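Local coordinates for protein endoglucanase (Humicola insolens, PDB 1DYS) that hydrolyses internal beta-1,4-glucosidic linkages in cellulose as a family 6 glycoside hydrolase, and so takes part in recycling plant biomass, at residues Asp63-Asn68 with Pro79-Val84. Residues are numbered along the deposited sequence; the frame is centred on the assembly and turned at random.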
loop_
_atom_site.group_PDB
_atom_site.type_symbol
_atom_site.label_atom_id
_atom_site.label_comp_id
_atom_site.label_asym_id
_atom_site.label_seq_id
_atom_site.Cartn_x
_atom_site.Cartn_y
_atom_site.Cartn_z
ATOM N N ASP A 63 20.024 0.854 5.435
ATOM C CA ASP A 63 21.031 0.138 6.227
ATOM C C ASP A 63 21.370 -1.191 5.552
ATOM O O ASP A 63 22.553 -1.567 5.460
ATOM C CB ASP A 63 20.582 -0.027 7.682
ATOM C CG ASP A 63 20.292 1.313 8.333
ATOM O OD1 ASP A 63 21.076 2.277 8.223
ATOM O OD2 ASP A 63 19.241 1.486 8.996
ATOM N N VAL A 64 20.332 -1.884 5.062
ATOM C CA VAL A 64 20.544 -3.127 4.339
ATOM C C VAL A 64 21.454 -2.899 3.123
ATOM O O VAL A 64 22.425 -3.649 2.918
ATOM C CB VAL A 64 19.240 -3.800 3.873
ATOM C CG1 VAL A 64 19.572 -5.087 3.112
ATOM C CG2 VAL A 64 18.353 -4.104 5.067
ATOM N N ALA A 65 21.137 -1.883 2.310
ATOM C CA ALA A 65 21.938 -1.606 1.113
ATOM C C ALA A 65 23.392 -1.284 1.470
ATOM O O ALA A 65 24.365 -1.729 0.840
ATOM C CB ALA A 65 21.307 -0.486 0.265
ATOM N N ILE A 66 23.569 -0.472 2.509
ATOM C CA ILE A 66 24.927 -0.090 2.941
ATOM C C ILE A 66 25.690 -1.308 3.428
ATOM O O ILE A 66 26.889 -1.413 3.155
ATOM C CB ILE A 66 24.822 0.979 4.039
ATOM C CG1 ILE A 66 24.444 2.316 3.427
ATOM C CG2 ILE A 66 26.130 1.153 4.836
ATOM C CD1 ILE A 66 23.973 3.336 4.433
ATOM N N GLN A 67 25.080 -2.212 4.166
ATOM C CA GLN A 67 25.716 -3.446 4.625
ATOM C C GLN A 67 26.214 -4.229 3.431
ATOM O O GLN A 67 27.356 -4.675 3.280
ATOM C CB GLN A 67 24.765 -4.294 5.481
ATOM C CG GLN A 67 25.316 -5.715 5.639
ATOM C CD GLN A 67 24.584 -6.542 6.676
ATOM O OE1 GLN A 67 24.032 -6.020 7.641
ATOM N NE2 GLN A 67 24.578 -7.856 6.497
ATOM N N ASN A 68 25.301 -4.411 2.449
ATOM C CA ASN A 68 25.640 -5.095 1.219
ATOM C C ASN A 68 26.754 -4.404 0.447
ATOM O O ASN A 68 27.612 -5.078 -0.111
ATOM C CB ASN A 68 24.386 -5.243 0.340
ATOM C CG ASN A 68 23.333 -6.135 0.952
ATOM O OD1 ASN A 68 23.627 -6.986 1.795
ATOM N ND2 ASN A 68 22.087 -6.010 0.482
ATOM N N PRO A 79 31.338 -0.981 -5.803
ATOM C CA PRO A 79 29.907 -0.792 -5.967
ATOM C C PRO A 79 29.472 0.650 -5.978
ATOM O O PRO A 79 30.153 1.563 -5.501
ATOM C CB PRO A 79 29.253 -1.529 -4.768
ATOM C CG PRO A 79 30.345 -1.512 -3.734
ATOM C CD PRO A 79 31.666 -1.390 -4.442
ATOM N N ILE A 80 28.280 0.813 -6.558
ATOM C CA ILE A 80 27.574 2.090 -6.377
ATOM C C ILE A 80 26.156 1.641 -6.012
ATOM O O ILE A 80 25.623 0.754 -6.668
ATOM C CB ILE A 80 27.672 3.066 -7.522
ATOM C CG1 ILE A 80 26.873 4.338 -7.188
ATOM C CG2 ILE A 80 27.231 2.407 -8.836
ATOM C CD1 ILE A 80 27.114 5.498 -8.136
ATOM N N VAL A 81 25.652 2.169 -4.904
ATOM C CA VAL A 81 24.305 1.778 -4.461
ATOM C C VAL A 81 23.202 2.655 -5.047
ATOM O O VAL A 81 23.325 3.864 -4.917
ATOM C CB VAL A 81 24.265 1.973 -2.921
ATOM C CG1 VAL A 81 22.864 1.714 -2.365
ATOM C CG2 VAL A 81 25.295 1.063 -2.271
ATOM N N GLY A 82 22.181 2.074 -5.672
ATOM C CA GLY A 82 21.083 2.912 -6.187
ATOM C C GLY A 82 19.976 2.895 -5.119
ATOM O O GLY A 82 19.553 1.817 -4.698
ATOM N N LEU A 83 19.508 4.113 -4.789
ATOM C CA LEU A 83 18.392 4.249 -3.834
ATOM C C LEU A 83 17.304 5.107 -4.495
ATOM O O LEU A 83 17.649 6.095 -5.146
ATOM C CB LEU A 83 18.794 4.953 -2.532
ATOM C CG LEU A 83 19.848 4.208 -1.701
ATOM C CD1 LEU A 83 20.195 5.082 -0.481
ATOM C CD2 LEU A 83 19.350 2.845 -1.296
ATOM N N VAL A 84 16.039 4.778 -4.244
ATOM C CA VAL A 84 14.945 5.597 -4.804
ATOM C C VAL A 84 14.323 6.341 -3.604
ATOM O O VAL A 84 13.926 5.680 -2.665
ATOM C CB VAL A 84 13.852 4.749 -5.474
ATOM C CG1 VAL A 84 12.892 5.701 -6.199
ATOM C CG2 VAL A 84 14.465 3.798 -6.513
#
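A65 on helix 60-74 packs its methyl group against V81 and L83 of strand 79-85. The helix and the strand belong to a beta-alpha-beta crossover, strand 51-53, helix 60-74, strand 79-85, in the parallel barrel-like sheet of this family 6 catalytic domain. The contact itself is buried and purely apolar. The two segments bury 115 Å² between them, summed over both sides. Along the strand, V81 is the first residue to meet the helix segment. The CA atoms of A65 and V81 are the nearest pair across the two segments, 6.9 Å apart. V81 CG1 is anti to the backbone N (chi1 175°) and meets A65 CB at 3.8 Å. The other methyl, V81 CG2, stands farther off, 5.0 Å from A65 CB. V81 also touches A69, one turn on in the helix, and F132 of the neighbouring strand 132-136. G82 has no side chain to offer. L83 again turns its CB to the helix, and its side chain also touches I62 of that helix and Y51 of strand 51-53. V84 comes next and packs on W52, a probable substrate-binding residue. Chi1 of L83 (-63°) sets CG beside the backbone N. Of its two branches, CD2 makes the approach, at 4.2 Å from A65 CB. L83 CD2 and V81 CG1 are themselves 3.8 Å apart, and the A65 methyl rests over the two of them.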